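Local coordinates for DsbA family protein (Salmonella typhimurium, PDB 7JVE) that acts as both a thiol oxidase and a disulfide isomerase, working as a trimeric thioredoxin-like enzyme of the DsbA family, at residues A134-E139 and A186-A191; L151-A156 and Y173-H178. All blocks are in the same frame, centred on the assembly; numbering follows the deposited sequence.

How the contacts relate
Both contacts lie in the thioredoxin-like part of the chain, after the redox-active Cys94-Cys97 disulfide in sequence. The chain runs from strand 115-120 into helix 128-145, which supplies 134-139. Helix 147-159 follows directly and supplies 151-156. Helix 169-176 then comes back against it, and contact 2 closes this shorter loop. The next helix, 182-193, returns to 134-139, and contact 1 closes the longer loop. Contact 2 is therefore nested inside contact 1. Their centres are about 12 Å apart, and Val137 bridges them by touching both Trp153 and Ala176. Together they tie together four successive helices of the stretch of chain that joins strand 115-120 to strand 218-223.

Contact 1. Residues A134-E139 and A186-A191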
ATOM      1  N   ALA A 134      27.945  -4.251  15.061  1.00 23.18           N
ATOM      2  CA  ALA A 134      27.214  -5.329  15.714  1.00 20.60           C
ATOM      3  C   ALA A 134      27.745  -6.683  15.274  1.00 20.96           C
ATOM      4  O   ALA A 134      27.781  -7.622  16.074  1.00 19.08           O
ATOM      5  CB  ALA A 134      25.709  -5.221  15.434  1.00 19.54           C
ATOM      6  N   ALA A 135      28.191  -6.788  14.020  1.00 18.97           N
ATOM      7  CA  ALA A 135      28.796  -8.028  13.552  1.00 21.22           C
ATOM      8  C   ALA A 135      30.153  -8.278  14.218  1.00 23.00           C
ATOM      9  O   ALA A 135      30.486  -9.429  14.519  1.00 20.93           O
ATOM     10  CB  ALA A 135      28.905  -8.014  12.024  1.00 16.14           C
ATOM     11  N   ARG A 136      30.948  -7.222  14.473  1.00 22.97           N
ATOM     12  CA  ARG A 136      32.223  -7.405  15.180  1.00 21.81           C
ATOM     13  C   ARG A 136      32.005  -7.985  16.572  1.00 22.81           C
ATOM     14  O   ARG A 136      32.688  -8.939  16.971  1.00 21.47           O
ATOM     15  CB  ARG A 136      32.986  -6.088  15.306  1.00 20.55           C
ATOM     16  CG  ARG A 136      33.638  -5.562  14.046  1.00 23.84           C
ATOM     17  CD  ARG A 136      34.464  -4.297  14.369  1.00 22.10           C
ATOM     18  NE  ARG A 136      34.924  -3.672  13.136  1.00 21.66           N
ATOM     19  CZ  ARG A 136      35.910  -4.157  12.387  1.00 21.91           C
ATOM     20  NH1 ARG A 136      36.540  -5.268  12.753  1.00 24.95           N
ATOM     21  NH2 ARG A 136      36.257  -3.554  11.270  1.00 22.10           N
ATOM     22  N   VAL A 137      31.074  -7.397  17.338  1.00 22.48           N
ATOM     23  CA  VAL A 137      30.777  -7.892  18.683  1.00 21.27           C
ATOM     24  C   VAL A 137      30.288  -9.324  18.616  1.00 20.67           C
ATOM     25  O   VAL A 137      30.795 -10.207  19.321  1.00 21.83           O
ATOM     26  CB  VAL A 137      29.742  -6.998  19.380  1.00 21.21           C
ATOM     27  CG1 VAL A 137      29.474  -7.531  20.798  1.00 19.52           C
ATOM     28  CG2 VAL A 137      30.198  -5.551  19.394  1.00 19.96           C
ATOM     29  N   GLY A 138      29.303  -9.578  17.747  1.00 21.01           N
ATOM     30  CA  GLY A 138      28.753 -10.919  17.636  1.00 20.00           C
ATOM     31  C   GLY A 138      29.810 -11.951  17.289  1.00 21.64           C
ATOM     32  O   GLY A 138      29.819 -13.056  17.832  1.00 21.04           O
ATOM     33  N   GLU A 139      30.734 -11.597  16.399  1.00 21.88           N
ATOM     34  CA  GLU A 139      31.770 -12.550  16.059  1.00 20.04           C
ATOM     35  C   GLU A 139      32.673 -12.845  17.255  1.00 22.49           C
ATOM     36  O   GLU A 139      33.051 -13.998  17.476  1.00 23.27           O
ATOM     37  CB  GLU A 139      32.577 -12.041  14.890  1.00 20.02           C
ATOM     38  CG  GLU A 139      33.657 -12.998  14.527  1.00 26.37           C
ATOM     39  CD  GLU A 139      34.343 -12.607  13.264  1.00 32.48           C
ATOM     40  OE1 GLU A 139      33.979 -13.191  12.213  1.00 37.57           O
ATOM     41  OE2 GLU A 139      35.217 -11.706  13.327  1.00 33.71           O
ATOM     42  N   ALA A 186      37.848  -3.088  23.824  1.00 27.74           N
ATOM     43  CA  ALA A 186      38.804  -2.116  23.313  1.00 27.13           C
ATOM     44  C   ALA A 186      39.285  -2.512  21.926  1.00 28.41           C
ATOM     45  O   ALA A 186      39.496  -1.647  21.067  1.00 31.22           O
ATOM     46  CB  ALA A 186      39.986  -1.960  24.279  1.00 25.75           C
ATOM     47  N   ALA A 187      39.466  -3.813  21.683  1.00 25.35           N
ATOM     48  CA  ALA A 187      39.935  -4.228  20.365  1.00 28.46           C
ATOM     49  C   ALA A 187      38.871  -3.979  19.303  1.00 26.10           C
ATOM     50  O   ALA A 187      39.193  -3.610  18.167  1.00 22.91           O
ATOM     51  CB  ALA A 187      40.357  -5.700  20.381  1.00 24.48           C
ATOM     52  N   VAL A 188      37.596  -4.153  19.660  1.00 23.68           N
ATOM     53  CA  VAL A 188      36.526  -3.890  18.703  1.00 24.10           C
ATOM     54  C   VAL A 188      36.434  -2.403  18.405  1.00 26.85           C
ATOM     55  O   VAL A 188      36.219  -1.991  17.254  1.00 25.60           O
ATOM     56  CB  VAL A 188      35.183  -4.436  19.224  1.00 25.39           C
ATOM     57  CG1 VAL A 188      34.050  -3.868  18.386  1.00 23.60           C
ATOM     58  CG2 VAL A 188      35.185  -5.952  19.197  1.00 21.25           C
ATOM     59  N   LYS A 189      36.598  -1.569  19.428  1.00 25.71           N
ATOM     60  CA  LYS A 189      36.530  -0.134  19.183  1.00 27.12           C
ATOM     61  C   LYS A 189      37.639   0.304  18.236  1.00 28.87           C
ATOM     62  O   LYS A 189      37.401   1.078  17.302  1.00 27.04           O
ATOM     63  CB  LYS A 189      36.616   0.625  20.505  1.00 24.38           C
ATOM     64  CG  LYS A 189      35.384   0.472  21.374  1.00 25.64           C
ATOM     65  CD  LYS A 189      35.482   1.360  22.615  1.00 26.16           C
ATOM     66  CE  LYS A 189      34.199   1.253  23.443  1.00 30.26           C
ATOM     67  NZ  LYS A 189      34.380   1.641  24.870  1.00 30.16           N
ATOM     68  N   GLU A 190      38.859  -0.190  18.461  1.00 26.67           N
ATOM     69  CA  GLU A 190      39.982   0.213  17.622  1.00 31.78           C
ATOM     70  C   GLU A 190      39.797  -0.247  16.175  1.00 26.36           C
ATOM     71  O   GLU A 190      40.114   0.492  15.239  1.00 28.74           O
ATOM     72  CB  GLU A 190      41.296  -0.312  18.210  1.00 31.53           C
ATOM     73  CG  GLU A 190      42.458  -0.159  17.253  1.00 44.07           C
ATOM     74  CD  GLU A 190      43.805  -0.044  17.955  1.00 65.66           C
ATOM     75  OE1 GLU A 190      43.868   0.681  18.977  1.00 71.41           O
ATOM     76  OE2 GLU A 190      44.798  -0.644  17.470  1.00 65.32           O
ATOM     77  N   ALA A 191      39.262  -1.452  15.965  1.00 24.51           N
ATOM     78  CA  ALA A 191      39.007  -1.916  14.604  1.00 23.82           C
ATOM     79  C   ALA A 191      37.941  -1.062  13.921  1.00 25.25           C
ATOM     80  O   ALA A 191      38.097  -0.652  12.763  1.00 23.67           O
ATOM     81  CB  ALA A 191      38.587  -3.389  14.625  1.00 22.10           C
TER
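Val188 and Arg136 pass each other in opposite directions where helices 128-145 and 182-193 meet. The two short segments run roughly antiparallel, at 149°, with their axes 10.2 Å apart. The tighter part is at Arg136. Its CB lies 3.9 Å from CG1 of Val188. The side chain then runs extended from CG to NE and reaches Ala191. There the methyl group sits over one face of the guanidinium, displaced toward its rim, with CB of Ala191 3.4 Å from NH1 of Arg136. No hydrogen bond joins the two segments. The guanidinium is instead held by bonds from NE to Gln192 OE1 and from NH2 to the Ala196 carbonyl. These two grips fix the plane that the Ala191 methyl covers.

Packing is looser at Val137, whose CG2 stays 4.3 Å from CG1 of Val188. CG1 of Val188 is anti to the backbone N (chi1 167°), which turns this branch toward both Arg136 and Val137. Ala186, Ala187 and Glu190 of helix 182-193 are exposed and do not meet 134-139. Lys189 points away and makes a cation-pi contact with Tyr173. Leu133 and Gln140 of helix 128-145 also touch Val188. This is plain packing of two roughly antiparallel helices in the helical part inserted into the thioredoxin fold, as in other members of the DsbA family.

Contact 2. Residues L151-A156 and Y173-H178; sequences LDWHNA and YTLAQH
The helical insertion of a DsbA-like thioredoxin fold brings Trp153 of helix 147-159 against Leu175 and Ala176 of helix 169-176. The side chains that meet are all apolar, and no hydrogen bond crosses between the segments. The six-membered part of the indole does the touching. Its CZ3 lies 3.6 Å from CD2 of Leu175, and CG of Leu175 is equally near that ring atom. The two side chains meet at a slant. Farther along the ring, CH2 of Trp153 is 4.0 Å from CB of Ala176. Trp153 holds its CG anti to the backbone N (chi1 153°), and this swings the end of the ring toward the other helix.

Leu175 fills the angle between Trp153 and Ala156, the next turn of the same helix. Its CD2 touches both residues and comes within 3.8 Å of Ala156 CB. It also packs on the backbone there, 3.6 Å from the carbonyl C of Ala156. Tyr179 meets the Trp153 ring edge-to-face and touches Ala156 as well. Helix 128-145 also lies against this contact. His154 points away from 173-178 and meets Phe90 at the end of strand 84-90 and Phe118 of strand 115-120 edge-to-face.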
ATOM      1  N   LEU A 151      23.627 -16.321  20.461  1.00 20.15           N
ATOM      2  CA  LEU A 151      22.189 -16.149  20.309  1.00 22.77           C
ATOM      3  C   LEU A 151      21.620 -15.246  21.409  1.00 25.14           C
ATOM      4  O   LEU A 151      20.726 -14.431  21.127  1.00 20.79           O
ATOM      5  CB  LEU A 151      21.504 -17.520  20.265  1.00 22.27           C
ATOM      6  CG  LEU A 151      19.982 -17.636  20.071  1.00 29.45           C
ATOM      7  CD1 LEU A 151      19.452 -16.814  18.892  1.00 24.69           C
ATOM      8  CD2 LEU A 151      19.597 -19.104  19.907  1.00 27.53           C
ATOM      9  N   ASP A 152      22.144 -15.345  22.657  1.00 23.44           N
ATOM     10  CA  ASP A 152      21.752 -14.389  23.703  1.00 24.87           C
ATOM     11  C   ASP A 152      22.092 -12.963  23.308  1.00 24.71           C
ATOM     12  O   ASP A 152      21.293 -12.043  23.510  1.00 23.82           O
ATOM     13  CB  ASP A 152      22.413 -14.663  25.067  1.00 26.20           C
ATOM     14  CG  ASP A 152      22.057 -16.004  25.635  1.00 32.10           C
ATOM     15  OD1 ASP A 152      22.941 -16.649  26.241  1.00 41.90           O
ATOM     16  OD2 ASP A 152      20.898 -16.434  25.445  1.00 43.38           O
ATOM     17  N   TRP A 153      23.302 -12.754  22.795  1.00 22.26           N
ATOM     18  CA  TRP A 153      23.690 -11.416  22.370  1.00 22.93           C
ATOM     19  C   TRP A 153      22.767 -10.916  21.262  1.00 22.57           C
ATOM     20  O   TRP A 153      22.281  -9.778  21.291  1.00 25.71           O
ATOM     21  CB  TRP A 153      25.150 -11.429  21.912  1.00 19.62           C
ATOM     22  CG  TRP A 153      25.454 -10.385  20.915  1.00 21.80           C
ATOM     23  CD1 TRP A 153      25.551 -10.547  19.559  1.00 20.90           C
ATOM     24  CD2 TRP A 153      25.677  -8.993  21.174  1.00 21.02           C
ATOM     25  NE1 TRP A 153      25.840  -9.340  18.961  1.00 20.23           N
ATOM     26  CE2 TRP A 153      25.924  -8.370  19.923  1.00 20.60           C
ATOM     27  CE3 TRP A 153      25.709  -8.211  22.340  1.00 23.31           C
ATOM     28  CZ2 TRP A 153      26.199  -6.995  19.803  1.00 19.87           C
ATOM     29  CZ3 TRP A 153      25.981  -6.843  22.221  1.00 24.95           C
ATOM     30  CH2 TRP A 153      26.222  -6.252  20.957  1.00 22.35           C
ATOM     31  N   HIS A 154      22.525 -11.766  20.272  1.00 19.85           N
ATOM     32  CA  HIS A 154      21.673 -11.422  19.145  1.00 19.45           C
ATOM     33  C   HIS A 154      20.283 -11.004  19.614  1.00 22.95           C
ATOM     34  O   HIS A 154      19.781  -9.937  19.242  1.00 23.42           O
ATOM     35  CB  HIS A 154      21.646 -12.636  18.210  1.00 20.52           C
ATOM     36  CG  HIS A 154      20.553 -12.634  17.189  1.00 21.58           C
ATOM     37  ND1 HIS A 154      20.767 -12.273  15.878  1.00 20.11           N
ATOM     38  CD2 HIS A 154      19.258 -13.021  17.266  1.00 22.93           C
ATOM     39  CE1 HIS A 154      19.646 -12.404  15.199  1.00 22.24           C
ATOM     40  NE2 HIS A 154      18.712 -12.859  16.017  1.00 25.81           N
ATOM     41  N   ASN A 155      19.647 -11.824  20.451  1.00 21.91           N
ATOM     42  CA  ASN A 155      18.330 -11.465  20.963  1.00 22.55           C
ATOM     43  C   ASN A 155      18.386 -10.202  21.812  1.00 29.34           C
ATOM     44  O   ASN A 155      17.456  -9.383  21.786  1.00 28.36           O
ATOM     45  CB  ASN A 155      17.752 -12.613  21.773  1.00 24.13           C
ATOM     46  CG  ASN A 155      17.421 -13.811  20.915  1.00 29.12           C
ATOM     47  OD1 ASN A 155      17.025 -13.654  19.769  1.00 28.04           O
ATOM     48  ND2 ASN A 155      17.586 -15.013  21.463  1.00 26.75           N
ATOM     49  N   ALA A 156      19.462 -10.027  22.586  1.00 22.28           N
ATOM     50  CA  ALA A 156      19.538  -8.857  23.446  1.00 24.81           C
ATOM     51  C   ALA A 156      19.630  -7.579  22.622  1.00 26.10           C
ATOM     52  O   ALA A 156      19.068  -6.549  23.009  1.00 26.24           O
ATOM     53  CB  ALA A 156      20.733  -8.973  24.395  1.00 23.00           C
ATOM     54  N   TYR A 173      27.795  -0.563  21.679  1.00 23.23           N
ATOM     55  CA  TYR A 173      28.877  -0.628  22.654  1.00 24.85           C
ATOM     56  C   TYR A 173      28.334  -0.773  24.063  1.00 28.12           C
ATOM     57  O   TYR A 173      28.902  -1.505  24.887  1.00 30.71           O
ATOM     58  CB  TYR A 173      29.745   0.625  22.596  1.00 25.46           C
ATOM     59  CG  TYR A 173      30.644   0.747  21.404  1.00 24.31           C
ATOM     60  CD1 TYR A 173      31.486  -0.283  21.035  1.00 23.06           C
ATOM     61  CD2 TYR A 173      30.678   1.922  20.672  1.00 24.52           C
ATOM     62  CE1 TYR A 173      32.309  -0.151  19.952  1.00 25.30           C
ATOM     63  CE2 TYR A 173      31.492   2.068  19.606  1.00 24.44           C
ATOM     64  CZ  TYR A 173      32.316   1.035  19.250  1.00 25.86           C
ATOM     65  OH  TYR A 173      33.135   1.191  18.164  1.00 27.02           O
ATOM     66  N   THR A 174      27.251  -0.052  24.371  1.00 25.30           N
ATOM     67  CA  THR A 174      26.720  -0.060  25.726  1.00 27.75           C
ATOM     68  C   THR A 174      26.236  -1.450  26.101  1.00 25.84           C
ATOM     69  O   THR A 174      26.519  -1.942  27.193  1.00 30.33           O
ATOM     70  CB  THR A 174      25.591   0.961  25.868  1.00 34.83           C
ATOM     71  OG1 THR A 174      26.121   2.281  25.736  1.00 31.99           O
ATOM     72  CG2 THR A 174      24.928   0.846  27.241  1.00 29.34           C
ATOM     73  N   LEU A 175      25.508  -2.104  25.202  1.00 30.02           N
ATOM     74  CA  LEU A 175      25.167  -3.498  25.448  1.00 29.74           C
ATOM     75  C   LEU A 175      26.418  -4.373  25.430  1.00 30.61           C
ATOM     76  O   LEU A 175      26.573  -5.257  26.283  1.00 28.71           O
ATOM     77  CB  LEU A 175      24.139  -3.985  24.423  1.00 23.36           C
ATOM     78  CG  LEU A 175      23.606  -5.418  24.595  1.00 27.78           C
ATOM     79  CD1 LEU A 175      22.847  -5.621  25.919  1.00 26.11           C
ATOM     80  CD2 LEU A 175      22.727  -5.856  23.416  1.00 22.16           C
ATOM     81  N   ALA A 176      27.344  -4.113  24.491  1.00 24.24           N
ATOM     82  CA  ALA A 176      28.456  -5.042  24.286  1.00 26.96           C
ATOM     83  C   ALA A 176      29.387  -5.115  25.493  1.00 30.01           C
ATOM     84  O   ALA A 176      30.041  -6.141  25.701  1.00 27.98           O
ATOM     85  CB  ALA A 176      29.249  -4.666  23.037  1.00 24.11           C
ATOM     86  N   GLN A 177      29.478  -4.050  26.295  1.00 29.04           N
ATOM     87  CA  GLN A 177      30.355  -4.122  27.461  1.00 31.73           C
ATOM     88  C   GLN A 177      29.982  -5.266  28.400  1.00 30.90           C
ATOM     89  O   GLN A 177      30.832  -5.710  29.174  1.00 30.84           O
ATOM     90  CB  GLN A 177      30.355  -2.793  28.222  1.00 29.37           C
ATOM     91  CG  GLN A 177      29.020  -2.454  28.859  1.00 32.90           C
ATOM     92  CD  GLN A 177      28.970  -1.012  29.349  1.00 36.12           C
ATOM     93  OE1 GLN A 177      29.996  -0.422  29.668  1.00 36.30           O
ATOM     94  NE2 GLN A 177      27.770  -0.442  29.416  1.00 40.97           N
ATOM     95  N   HIS A 178      28.751  -5.774  28.331  1.00 30.57           N
ATOM     96  CA  HIS A 178      28.331  -6.899  29.160  1.00 31.68           C
ATOM     97  C   HIS A 178      28.644  -8.263  28.547  1.00 32.11           C
ATOM     98  O   HIS A 178      28.497  -9.277  29.232  1.00 32.85           O
ATOM     99  CB  HIS A 178      26.825  -6.796  29.453  1.00 32.06           C
ATOM    100  CG  HIS A 178      26.449  -5.503  30.104  1.00 39.13           C
ATOM    101  ND1 HIS A 178      26.889  -5.153  31.365  1.00 38.92           N
ATOM    102  CD2 HIS A 178      25.733  -4.445  29.648  1.00 37.15           C
ATOM    103  CE1 HIS A 178      26.436  -3.948  31.672  1.00 38.42           C
ATOM    104  NE2 HIS A 178      25.734  -3.497  30.646  1.00 46.33           N
TER